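Local atomic coordinates of periplasmic binding protein (Agrobacterium tumefaciens str. B6, PDB entry 5L9G), a protein that binds the opine mannopine in the bacterial periplasm and probably delivers it to an ABC transporter for uptake. Residues A[58-63]-A[88-93]; A[82-87]-A[111-116]; A[209-214]-A[223-228]; A[229-234]-A[285-290]. All coordinates share one frame; numbering follows the deposited sequence.

Interaction 1 (A[58-63]-A[88-93]); sequences QNWAEA and KAAGVL. With MO0 (mannopine), chain C.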
# COMPACT_ATOMS: atom_id res chain seq x y z
N GLN A 58 2.76 9.91 -5.17
CA GLN A 58 3.26 8.89 -4.24
C GLN A 58 3.01 9.22 -2.79
O GLN A 58 2.87 8.30 -1.98
CB GLN A 58 4.77 8.64 -4.44
CG GLN A 58 5.19 8.18 -5.84
CD GLN A 58 4.47 6.92 -6.28
OE1 GLN A 58 4.26 5.98 -5.49
NE2 GLN A 58 4.05 6.90 -7.53
N ASN A 59 3.04 10.51 -2.44
CA ASN A 59 2.95 10.96 -1.04
C ASN A 59 1.69 11.77 -0.78
O ASN A 59 1.43 12.72 -1.52
CB ASN A 59 4.22 11.77 -0.72
CG ASN A 59 4.49 12.02 0.74
OD1 ASN A 59 3.59 12.29 1.54
ND2 ASN A 59 5.75 11.98 1.13
N TRP A 60 0.90 11.41 0.27
CA TRP A 60 -0.34 12.12 0.66
C TRP A 60 -0.08 13.63 0.83
O TRP A 60 -0.99 14.44 0.63
CB TRP A 60 -0.94 11.53 1.95
CG TRP A 60 -0.25 12.00 3.20
CD1 TRP A 60 0.89 11.48 3.74
CD2 TRP A 60 -0.61 13.13 4.01
NE1 TRP A 60 1.24 12.20 4.86
CE2 TRP A 60 0.36 13.23 5.04
CE3 TRP A 60 -1.62 14.10 3.94
CZ2 TRP A 60 0.31 14.23 6.01
CZ3 TRP A 60 -1.67 15.10 4.91
CH2 TRP A 60 -0.71 15.16 5.93
N ALA A 61 1.16 14.00 1.23
CA ALA A 61 1.55 15.40 1.43
C ALA A 61 1.42 16.25 0.14
O ALA A 61 1.29 17.47 0.23
CB ALA A 61 2.96 15.48 2.00
N GLU A 62 1.38 15.60 -1.04
CA GLU A 62 1.19 16.28 -2.33
C GLU A 62 -0.27 16.78 -2.42
O GLU A 62 -0.52 17.87 -2.95
CB GLU A 62 1.52 15.35 -3.51
CG GLU A 62 2.96 14.84 -3.53
CD GLU A 62 3.28 13.88 -4.67
OE1 GLU A 62 3.01 14.27 -5.84
OE2 GLU A 62 3.74 12.74 -4.41
N ALA A 63 -1.22 16.01 -1.84
CA ALA A 63 -2.64 16.41 -1.79
C ALA A 63 -2.77 17.58 -0.81
O ALA A 63 -3.54 18.51 -1.07
CB ALA A 63 -3.50 15.23 -1.34
N LYS A 88 -6.92 13.50 7.18
CA LYS A 88 -8.17 14.02 7.74
C LYS A 88 -7.91 15.13 8.78
O LYS A 88 -8.60 16.15 8.78
CB LYS A 88 -8.99 12.86 8.36
CG LYS A 88 -10.36 13.29 8.91
CD LYS A 88 -11.35 12.14 8.97
CE LYS A 88 -11.11 11.14 10.07
NZ LYS A 88 -11.90 9.90 9.84
N ALA A 89 -6.89 14.93 9.64
CA ALA A 89 -6.51 15.90 10.69
C ALA A 89 -5.94 17.19 10.09
O ALA A 89 -6.18 18.29 10.63
CB ALA A 89 -5.49 15.27 11.63
N ALA A 90 -5.23 17.08 8.96
CA ALA A 90 -4.65 18.22 8.25
C ALA A 90 -5.68 18.99 7.38
O ALA A 90 -5.32 19.98 6.74
CB ALA A 90 -3.46 17.77 7.41
N GLY A 91 -6.93 18.53 7.39
CA GLY A 91 -8.02 19.13 6.62
C GLY A 91 -7.89 18.95 5.12
O GLY A 91 -8.31 19.80 4.35
N VAL A 92 -7.31 17.81 4.70
CA VAL A 92 -7.06 17.50 3.29
C VAL A 92 -8.24 16.73 2.65
O VAL A 92 -8.38 16.73 1.43
CB VAL A 92 -5.69 16.76 3.14
CG1 VAL A 92 -5.38 16.36 1.70
CG2 VAL A 92 -4.57 17.63 3.70
N LEU A 93 -9.11 16.13 3.48
CA LEU A 93 -10.18 15.28 2.97
C LEU A 93 -11.59 15.80 3.16
O LEU A 93 -11.92 16.34 4.22
CB LEU A 93 -10.06 13.87 3.61
CG LEU A 93 -8.70 13.15 3.52
CD1 LEU A 93 -8.77 11.75 4.11
CD2 LEU A 93 -8.20 13.06 2.04
OAB MO0 C . -1.48 7.21 0.81
CAF MO0 C . -0.61 7.62 -0.21
CAG MO0 C . 0.27 6.50 -0.73
OAC MO0 C . 1.43 6.42 0.02
CAH MO0 C . -0.43 5.18 -0.92
OAM MO0 C . -1.55 5.30 -1.72
CAI MO0 C . 0.45 4.03 -1.39
OAD MO0 C . 0.99 4.29 -2.65
CAJ MO0 C . -0.26 2.70 -1.32
OAE MO0 C . -0.66 2.46 -0.00
CAK MO0 C . 0.54 1.52 -1.89
N MO0 C . -0.31 0.79 -2.85
CA MO0 C . 0.29 -0.50 -3.27
C MO0 C . 0.88 -0.37 -4.66
O MO0 C . 0.93 0.76 -5.19
CB MO0 C . -0.68 -1.66 -3.20
CG MO0 C . -1.67 -1.66 -4.35
CD MO0 C . -2.90 -2.44 -4.06
OE1 MO0 C . -2.99 -3.74 -4.58
NE2 MO0 C . -3.85 -2.01 -3.39
OXT MO0 C . 1.38 -1.37 -5.26

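Interaction 2 (A[82-87]-A[111-116]); sequences ADEPQA and VTDSFV. With MO0 (mannopine), chain C.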
# COMPACT_ATOMS: atom_id res chain seq x y z
N ALA A 82 -3.63 3.94 6.42
CA ALA A 82 -2.85 4.51 7.52
C ALA A 82 -2.45 5.97 7.30
O ALA A 82 -1.97 6.60 8.24
CB ALA A 82 -1.64 3.63 7.84
N ASP A 83 -2.66 6.52 6.07
CA ASP A 83 -2.43 7.95 5.83
C ASP A 83 -3.73 8.73 6.04
O ASP A 83 -3.69 9.95 6.18
CB ASP A 83 -1.91 8.22 4.40
CG ASP A 83 -0.40 8.10 4.27
OD1 ASP A 83 0.30 8.33 5.29
OD2 ASP A 83 0.07 7.80 3.17
N GLU A 84 -4.88 8.03 6.05
CA GLU A 84 -6.20 8.64 6.24
C GLU A 84 -6.30 9.47 7.55
O GLU A 84 -6.75 10.62 7.46
CB GLU A 84 -7.32 7.59 6.11
CG GLU A 84 -8.73 8.18 6.20
CD GLU A 84 -9.37 8.26 7.58
OE1 GLU A 84 -10.39 8.98 7.68
OE2 GLU A 84 -8.92 7.59 8.53
N PRO A 85 -5.86 8.98 8.73
CA PRO A 85 -5.98 9.82 9.94
C PRO A 85 -5.23 11.16 9.86
O PRO A 85 -5.83 12.19 10.16
CB PRO A 85 -5.47 8.92 11.06
CG PRO A 85 -5.63 7.51 10.54
CD PRO A 85 -5.32 7.64 9.07
N GLN A 86 -3.95 11.15 9.42
CA GLN A 86 -3.17 12.40 9.33
C GLN A 86 -3.68 13.33 8.21
O GLN A 86 -3.64 14.56 8.40
CB GLN A 86 -1.66 12.14 9.23
CG GLN A 86 -1.16 11.44 7.96
CD GLN A 86 0.34 11.28 7.97
OE1 GLN A 86 1.09 12.11 8.50
NE2 GLN A 86 0.81 10.18 7.42
N ALA A 87 -4.18 12.77 7.09
CA ALA A 87 -4.76 13.57 6.00
C ALA A 87 -6.05 14.25 6.47
O ALA A 87 -6.23 15.45 6.24
CB ALA A 87 -5.03 12.70 4.78
N VAL A 111 -13.81 1.39 6.14
CA VAL A 111 -14.61 2.50 5.63
C VAL A 111 -14.76 3.53 6.76
O VAL A 111 -15.29 3.19 7.82
CB VAL A 111 -15.98 2.04 5.05
CG1 VAL A 111 -16.83 3.24 4.59
CG2 VAL A 111 -15.81 1.04 3.89
N THR A 112 -14.25 4.75 6.55
CA THR A 112 -14.35 5.82 7.56
C THR A 112 -15.30 6.88 7.00
O THR A 112 -15.81 6.69 5.89
CB THR A 112 -12.95 6.42 7.88
OG1 THR A 112 -12.54 7.26 6.80
CG2 THR A 112 -11.88 5.36 8.18
N ASP A 113 -15.50 8.01 7.72
CA ASP A 113 -16.34 9.10 7.20
C ASP A 113 -15.67 9.84 6.01
O ASP A 113 -16.30 10.69 5.39
CB ASP A 113 -16.67 10.10 8.33
CG ASP A 113 -15.48 10.79 8.99
OD1 ASP A 113 -14.35 10.64 8.48
OD2 ASP A 113 -15.69 11.50 9.99
N SER A 114 -14.38 9.51 5.71
CA SER A 114 -13.59 10.19 4.68
C SER A 114 -12.85 9.25 3.73
O SER A 114 -12.03 9.72 2.94
CB SER A 114 -12.58 11.12 5.36
OG SER A 114 -13.24 12.03 6.22
N PHE A 115 -13.11 7.95 3.80
CA PHE A 115 -12.35 6.95 3.03
C PHE A 115 -13.17 5.70 2.81
O PHE A 115 -13.83 5.22 3.74
CB PHE A 115 -11.08 6.62 3.85
CG PHE A 115 -10.19 5.48 3.42
CD1 PHE A 115 -10.45 4.17 3.82
CD2 PHE A 115 -9.04 5.72 2.67
CE1 PHE A 115 -9.60 3.12 3.45
CE2 PHE A 115 -8.19 4.67 2.31
CZ PHE A 115 -8.47 3.38 2.72
N VAL A 116 -13.10 5.16 1.58
CA VAL A 116 -13.75 3.91 1.19
C VAL A 116 -12.66 2.97 0.65
O VAL A 116 -12.02 3.29 -0.36
CB VAL A 116 -14.92 4.08 0.16
CG1 VAL A 116 -15.52 2.72 -0.20
CG2 VAL A 116 -16.01 5.00 0.70
OAB MO0 C . -1.48 7.21 0.81
CAF MO0 C . -0.61 7.62 -0.21
CAG MO0 C . 0.27 6.50 -0.73
OAC MO0 C . 1.43 6.42 0.02
CAH MO0 C . -0.43 5.18 -0.92
OAM MO0 C . -1.55 5.30 -1.72
CAI MO0 C . 0.45 4.03 -1.39
OAD MO0 C . 0.99 4.29 -2.65
CAJ MO0 C . -0.26 2.70 -1.32
OAE MO0 C . -0.66 2.46 -0.00
CAK MO0 C . 0.54 1.52 -1.89
N MO0 C . -0.31 0.79 -2.85
CA MO0 C . 0.29 -0.50 -3.27
C MO0 C . 0.88 -0.37 -4.66
O MO0 C . 0.93 0.76 -5.19
CB MO0 C . -0.68 -1.66 -3.20
CG MO0 C . -1.67 -1.66 -4.35
CD MO0 C . -2.90 -2.44 -4.06
OE1 MO0 C . -2.99 -3.74 -4.58
NE2 MO0 C . -3.85 -2.01 -3.39
OXT MO0 C . 1.38 -1.37 -5.26

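Interaction 3 (A[209-214]-A[223-228]); sequences AQAAQL and IITWGG. With MO0 (mannopine), chain C.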
# COMPACT_ATOMS: atom_id res chain seq x y z
N ALA A 209 6.23 1.01 -9.46
CA ALA A 209 6.81 0.70 -10.77
C ALA A 209 8.35 0.68 -10.69
O ALA A 209 8.98 -0.19 -11.29
CB ALA A 209 6.36 1.74 -11.81
N GLN A 210 8.94 1.62 -9.95
CA GLN A 210 10.39 1.65 -9.78
C GLN A 210 10.85 0.36 -9.07
O GLN A 210 11.82 -0.26 -9.49
CB GLN A 210 10.83 2.88 -8.98
CG GLN A 210 12.35 2.99 -8.85
CD GLN A 210 12.78 3.94 -7.77
OE1 GLN A 210 11.97 4.59 -7.13
NE2 GLN A 210 14.09 4.11 -7.60
N ALA A 211 10.12 -0.06 -8.02
CA ALA A 211 10.45 -1.30 -7.28
C ALA A 211 10.39 -2.50 -8.23
O ALA A 211 11.34 -3.31 -8.26
CB ALA A 211 9.45 -1.49 -6.16
N ALA A 212 9.32 -2.59 -9.04
CA ALA A 212 9.16 -3.67 -10.02
C ALA A 212 10.35 -3.65 -11.02
O ALA A 212 10.86 -4.72 -11.38
CB ALA A 212 7.84 -3.50 -10.77
N GLN A 213 10.81 -2.45 -11.44
CA GLN A 213 11.92 -2.35 -12.39
C GLN A 213 13.23 -2.83 -11.75
O GLN A 213 14.00 -3.56 -12.40
CB GLN A 213 12.06 -0.90 -12.94
CG GLN A 213 12.93 -0.80 -14.20
CD GLN A 213 12.42 -1.70 -15.30
OE1 GLN A 213 11.28 -1.58 -15.74
NE2 GLN A 213 13.25 -2.59 -15.78
N LEU A 214 13.48 -2.46 -10.48
CA LEU A 214 14.67 -2.92 -9.74
C LEU A 214 14.71 -4.46 -9.73
O LEU A 214 15.75 -5.05 -9.95
CB LEU A 214 14.62 -2.44 -8.29
CG LEU A 214 14.89 -0.94 -8.09
CD1 LEU A 214 14.56 -0.56 -6.63
CD2 LEU A 214 16.36 -0.59 -8.42
N ILE A 223 14.25 -6.99 -1.29
CA ILE A 223 13.47 -5.74 -1.25
C ILE A 223 12.21 -5.96 -0.45
O ILE A 223 11.61 -7.05 -0.49
CB ILE A 223 13.13 -5.28 -2.73
CG1 ILE A 223 12.31 -3.97 -2.78
CG2 ILE A 223 12.41 -6.39 -3.56
CD1 ILE A 223 12.20 -3.39 -4.21
N ILE A 224 11.80 -4.93 0.28
CA ILE A 224 10.49 -4.91 0.91
C ILE A 224 9.64 -4.00 0.03
O ILE A 224 9.92 -2.80 -0.08
CB ILE A 224 10.46 -4.46 2.39
CG1 ILE A 224 11.34 -5.37 3.27
CG2 ILE A 224 8.99 -4.45 2.88
CD1 ILE A 224 11.70 -4.76 4.64
N THR A 225 8.63 -4.58 -0.62
CA THR A 225 7.72 -3.80 -1.47
C THR A 225 6.34 -4.51 -1.52
O THR A 225 6.11 -5.49 -0.82
CB THR A 225 8.35 -3.44 -2.85
OG1 THR A 225 7.54 -2.46 -3.53
CG2 THR A 225 8.57 -4.67 -3.75
N TRP A 226 5.45 -3.99 -2.36
CA TRP A 226 4.07 -4.45 -2.47
C TRP A 226 3.94 -5.68 -3.36
O TRP A 226 4.54 -5.75 -4.43
CB TRP A 226 3.19 -3.25 -2.88
CG TRP A 226 3.41 -2.07 -1.95
CD1 TRP A 226 3.31 -2.09 -0.58
CD2 TRP A 226 3.69 -0.71 -2.31
NE1 TRP A 226 3.56 -0.83 -0.07
CE2 TRP A 226 3.76 0.04 -1.11
CE3 TRP A 226 3.90 -0.05 -3.54
CZ2 TRP A 226 4.06 1.40 -1.10
CZ3 TRP A 226 4.11 1.32 -3.54
CH2 TRP A 226 4.20 2.04 -2.33
N GLY A 227 3.17 -6.66 -2.88
CA GLY A 227 2.98 -7.97 -3.51
C GLY A 227 2.61 -7.94 -4.99
O GLY A 227 3.09 -8.76 -5.77
N GLY A 228 1.71 -7.02 -5.35
CA GLY A 228 1.27 -6.90 -6.75
C GLY A 228 2.40 -6.47 -7.67
O GLY A 228 2.56 -7.02 -8.76
OAB MO0 C . -1.48 7.21 0.81
CAF MO0 C . -0.61 7.62 -0.21
CAG MO0 C . 0.27 6.50 -0.73
OAC MO0 C . 1.43 6.42 0.02
CAH MO0 C . -0.43 5.18 -0.92
OAM MO0 C . -1.55 5.30 -1.72
CAI MO0 C . 0.45 4.03 -1.39
OAD MO0 C . 0.99 4.29 -2.65
CAJ MO0 C . -0.26 2.70 -1.32
OAE MO0 C . -0.66 2.46 -0.00
CAK MO0 C . 0.54 1.52 -1.89
N MO0 C . -0.31 0.79 -2.85
CA MO0 C . 0.29 -0.50 -3.27
C MO0 C . 0.88 -0.37 -4.66
O MO0 C . 0.93 0.76 -5.19
CB MO0 C . -0.68 -1.66 -3.20
CG MO0 C . -1.67 -1.66 -4.35
CD MO0 C . -2.90 -2.44 -4.06
OE1 MO0 C . -2.99 -3.74 -4.58
NE2 MO0 C . -3.85 -2.01 -3.39
OXT MO0 C . 1.38 -1.37 -5.26

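Interaction 4 (A[229-234]-A[285-290]); sequences RVQGAI and SFATAP. With MO0 (mannopine), chain C.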
# COMPACT_ATOMS: atom_id res chain seq x y z
N ARG A 229 3.23 -5.54 -7.19
CA ARG A 229 4.41 -5.07 -7.95
C ARG A 229 5.40 -6.21 -8.14
O ARG A 229 5.93 -6.40 -9.24
CB ARG A 229 5.09 -3.89 -7.22
CG ARG A 229 4.14 -2.72 -6.86
CD ARG A 229 3.43 -2.08 -8.07
NE ARG A 229 2.65 -0.91 -7.64
CZ ARG A 229 2.44 0.17 -8.39
NH1 ARG A 229 2.92 0.23 -9.63
NH2 ARG A 229 1.76 1.20 -7.90
N VAL A 230 5.60 -7.01 -7.07
CA VAL A 230 6.54 -8.15 -7.11
C VAL A 230 6.04 -9.21 -8.09
O VAL A 230 6.81 -9.66 -8.93
CB VAL A 230 6.81 -8.75 -5.71
CG1 VAL A 230 7.71 -9.99 -5.80
CG2 VAL A 230 7.44 -7.71 -4.78
N GLN A 231 4.78 -9.65 -7.93
CA GLN A 231 4.22 -10.68 -8.81
C GLN A 231 4.26 -10.23 -10.29
O GLN A 231 4.59 -11.04 -11.16
CB GLN A 231 2.81 -11.10 -8.35
CG GLN A 231 2.27 -12.30 -9.19
CD GLN A 231 3.14 -13.55 -9.12
OE1 GLN A 231 3.63 -14.08 -10.11
NE2 GLN A 231 3.38 -14.04 -7.93
N GLY A 232 3.95 -8.96 -10.54
CA GLY A 232 3.99 -8.37 -11.88
C GLY A 232 5.40 -8.43 -12.48
O GLY A 232 5.55 -8.79 -13.65
N ALA A 233 6.44 -8.17 -11.67
CA ALA A 233 7.83 -8.26 -12.14
C ALA A 233 8.20 -9.72 -12.47
O ALA A 233 8.78 -9.98 -13.53
CB ALA A 233 8.77 -7.70 -11.09
N ILE A 234 7.80 -10.67 -11.60
CA ILE A 234 8.05 -12.11 -11.82
C ILE A 234 7.32 -12.56 -13.11
O ILE A 234 7.91 -13.28 -13.93
CB ILE A 234 7.61 -12.93 -10.57
CG1 ILE A 234 8.55 -12.57 -9.37
CG2 ILE A 234 7.63 -14.47 -10.87
CD1 ILE A 234 8.08 -13.12 -7.99
N SER A 285 -5.62 -9.30 -13.77
CA SER A 285 -4.22 -9.54 -14.15
C SER A 285 -3.30 -9.17 -12.99
O SER A 285 -2.36 -9.93 -12.68
CB SER A 285 -3.86 -8.78 -15.42
OG SER A 285 -4.25 -7.42 -15.33
N PHE A 286 -3.57 -8.02 -12.33
CA PHE A 286 -2.76 -7.50 -11.22
C PHE A 286 -3.06 -8.24 -9.91
O PHE A 286 -4.21 -8.43 -9.57
CB PHE A 286 -2.94 -5.98 -11.09
CG PHE A 286 -1.96 -5.31 -10.16
CD1 PHE A 286 -0.67 -4.99 -10.58
CD2 PHE A 286 -2.33 -4.97 -8.86
CE1 PHE A 286 0.23 -4.34 -9.71
CE2 PHE A 286 -1.43 -4.33 -7.99
CZ PHE A 286 -0.16 -4.02 -8.42
N ALA A 287 -2.00 -8.64 -9.18
CA ALA A 287 -2.15 -9.40 -7.95
C ALA A 287 -2.54 -8.48 -6.78
O ALA A 287 -1.68 -7.93 -6.08
CB ALA A 287 -0.88 -10.18 -7.63
N THR A 288 -3.85 -8.29 -6.64
CA THR A 288 -4.46 -7.53 -5.54
C THR A 288 -5.68 -8.31 -5.04
O THR A 288 -5.99 -9.36 -5.61
CB THR A 288 -4.75 -6.08 -5.96
OG1 THR A 288 -5.15 -5.37 -4.78
CG2 THR A 288 -5.85 -6.00 -7.03
N ALA A 289 -6.35 -7.82 -3.98
CA ALA A 289 -7.53 -8.47 -3.41
C ALA A 289 -8.63 -7.43 -3.29
O ALA A 289 -8.40 -6.41 -2.67
CB ALA A 289 -7.21 -9.04 -2.04
N PRO A 290 -9.83 -7.65 -3.88
CA PRO A 290 -10.91 -6.65 -3.72
C PRO A 290 -11.34 -6.49 -2.26
O PRO A 290 -11.23 -7.45 -1.49
CB PRO A 290 -12.05 -7.21 -4.59
CG PRO A 290 -11.78 -8.67 -4.67
CD PRO A 290 -10.27 -8.81 -4.66
OAB MO0 C . -1.48 7.21 0.81
CAF MO0 C . -0.61 7.62 -0.21
CAG MO0 C . 0.27 6.50 -0.73
OAC MO0 C . 1.43 6.42 0.02
CAH MO0 C . -0.43 5.18 -0.92
OAM MO0 C . -1.55 5.30 -1.72
CAI MO0 C . 0.45 4.03 -1.39
OAD MO0 C . 0.99 4.29 -2.65
CAJ MO0 C . -0.26 2.70 -1.32
OAE MO0 C . -0.66 2.46 -0.00
CAK MO0 C . 0.54 1.52 -1.89
N MO0 C . -0.31 0.79 -2.85
CA MO0 C . 0.29 -0.50 -3.27
C MO0 C . 0.88 -0.37 -4.66
O MO0 C . 0.93 0.76 -5.19
CB MO0 C . -0.68 -1.66 -3.20
CG MO0 C . -1.67 -1.66 -4.35
CD MO0 C . -2.90 -2.44 -4.06
OE1 MO0 C . -2.99 -3.74 -4.58
NE2 MO0 C . -3.85 -2.01 -3.39
OXT MO0 C . 1.38 -1.37 -5.26

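Interaction 1 (A[58-63]-A[88-93])
Ala63 and Val92 bring the two backbones nearest, their CA atoms 6.8 Å apart, where the first turn of helix 61-69 passes the loop that leaves helix 84-89. That helix closes in a Schellman motif: Gly91, with positive phi (69°), turns the chain so that Val92 faces back across the contact. The two methyls of Val92 divide the work. CG1 meets Ala63 CB at 3.7 Å, while CG2 lies at the rim of the Trp60 indole, 4.0 Å from CZ3. Ala90 CB sits at the same ring edge, close to the ring plane and 4.1 Å from CH2, so the benzo end of the indole is met edge-on by two aliphatic groups. Trp60 CG stands between its backbone N and carbonyl carbon (chi1 79°), which carries the ring out to them. The start of helix 61-69 is a capping box: Asn59 OD1 accepts from Ala61 N, and Glu62 OE2 takes the N-H groups of Gln58 and Asn59 from one face of its carboxylate, each at 3.1 Å. The added bond from Gln58 N probably helps to steady Gln58, whose carbonyl O accepts from mannopine OAC at 3.1 Å, so a capped helix start lies at the wall of the mannopine pocket.

Interaction 2 (A[82-87]-A[111-116])
Glu84, in the first turn of helix 84-89, reaches across to the tight turn between strands 111-112 and 115-128. Its CB points at that turn, and CG, anti to the backbone N (chi1 -176°), packs 3.7 Å from Phe115 CB; it also approaches the Phe115 ring obliquely. A bend at chi2 then swings CD and the carboxylate to Thr112, whose side chain comes from the opposite direction. OE1 accepts a weak hydrogen bond from Thr112 OG1 at 2.9 Å and lies 3.8 Å from Ser114 CB, while OE2 rests 3.7 Å from the methyl CG2 of Thr112. The stronger partner of OE1 is Lys88, one helical turn on, which forms salt bridges to both Glu84 and Asp113. Its positive charge probably offsets the repulsion between Glu84 OE1 and Asp113 OD1, 4.4 Å apart. Thr112 OG1 is used twice, for it also accepts from Ser114 N at 3.1 Å, and Ser114 OG in turn donates to Asp113 OD1. Just before Glu84, Asp83 OD2 accepts from mannopine OAB at 2.9 Å, and its OD1 takes an N-H from Gln86 NE2, which helps to fix the carboxylate. The Thr112 to Ser114 bond makes an ST turn within the antiparallel strand connection, pinned to a helix whose N-terminal end borders the ligand pocket.

Interaction 3 (A[209-214]-A[223-228])
Ala211 and Ile223 bury most of the surface between helix 208-216 and strand 222-226, with Thr225 next. The helical and strand segments are inclined at 134° between their directions, and their axes approach to 8.9 Å. Such closeness suits the small side chain of Ala211, whose CB points into the strand and meets two residues on the same strand face. One is Ile223, whose CD1 lies 3.9 Å from Ala211 CB; CG1 is anti to the backbone N (chi1 -180°), and the extended chain carries its terminal methyl to the helix. CD1 also makes a looser contact with Leu214 CD1, at 4.4 Å. The other is Thr225, whose OG1 lies 3.4 Å from Ala211 CB. This hydroxyl is buried with no polar partner in the model, probably at some energetic cost. Thr225 OG1 also sits over the rim of the Trp226 indole, on the face opposite the one laid against mannopine. There mannopine lies over the ring, CAK offset toward the rim, and its carboxylate carbon C is 3.2 Å from Trp226 CE3. Trp156, Trp205 and Tyr121 meet Trp226 edge-to-face. Strand 222-226 runs beside strands 153-156 and 115-128; Gln210 and Leu214 of helix 208-216 touch Val203 of strand 201-205, Trp205 of that strand touches Ile223 and Thr225, and helices 140-144 and 162-169 cover Ile224.

Interaction 4 (A[229-234]-A[285-290])
The carboxylate-binding end of the mannopine pocket is built here, where helix 227-235 packs against the loop that runs into strand 289-290. The Phe286 ring approaches the start of the helix obliquely: its CZ is 3.9 Å from Arg229 N and 4.1 Å from Arg229 CD, and the ring stands almost perpendicular to the guanidinium, the planes 88° apart. Farther along the helix Gln231 CB meets Ala287 CB at 3.9 Å. Ala287 is the centre of an inverse gamma turn, which brings its methyl against the helix; beyond, the Gln231 amide leads away to Tyr242. Arg229 starts out away from the loop, but CG lies anti to its carbonyl carbon and a bend at chi2 brings the guanidinium round to the ligand. Its NE donates to mannopine OXT at 2.7 Å and its NH2 to mannopine O at 2.9 Å, both nearly straight (165° and 168°), with the carboxylate carbon at the guanidinium edge and in its plane. From the loop, Thr288 OG1 donates to mannopine OE1 at 2.7 Å, and the Phe286 ring edge faces that same oxygen. Gly29 O also accepts from Arg229 NH2, which helps to hold the guanidinium in position. Two side-by-side hydrogen bonds from the guanidinium edge fix both the place and the rotation of the carboxylate, while the threonine bond probably helps to recognise the side-chain amide end of mannopine.

In the fold
All four contacts reach mannopine, and they do so from two ends. Interactions 1 and 2, with centres 10 Å apart, share helix 84-89 and hold the sugar-like end of the ligand; Val92 N of interaction 1 probably hydrogen-bonds to Ala87 O of interaction 2, at 3.0 Å. Interactions 3 and 4, also 10 Å apart, share helix 227-235 and hold the amino-acid end; Thr225 CG2 packs 3.4 Å from Val230 CG2. Between the two pairs the centres are about 24 to 26 Å apart and nothing touches directly, so the ligand spans the gap, consistent with a periplasmic binding protein that encloses its solute. Strand 115-128 neighbours both 222-226 and 289-290, linking interactions 2, 3 and 4 through one sheet.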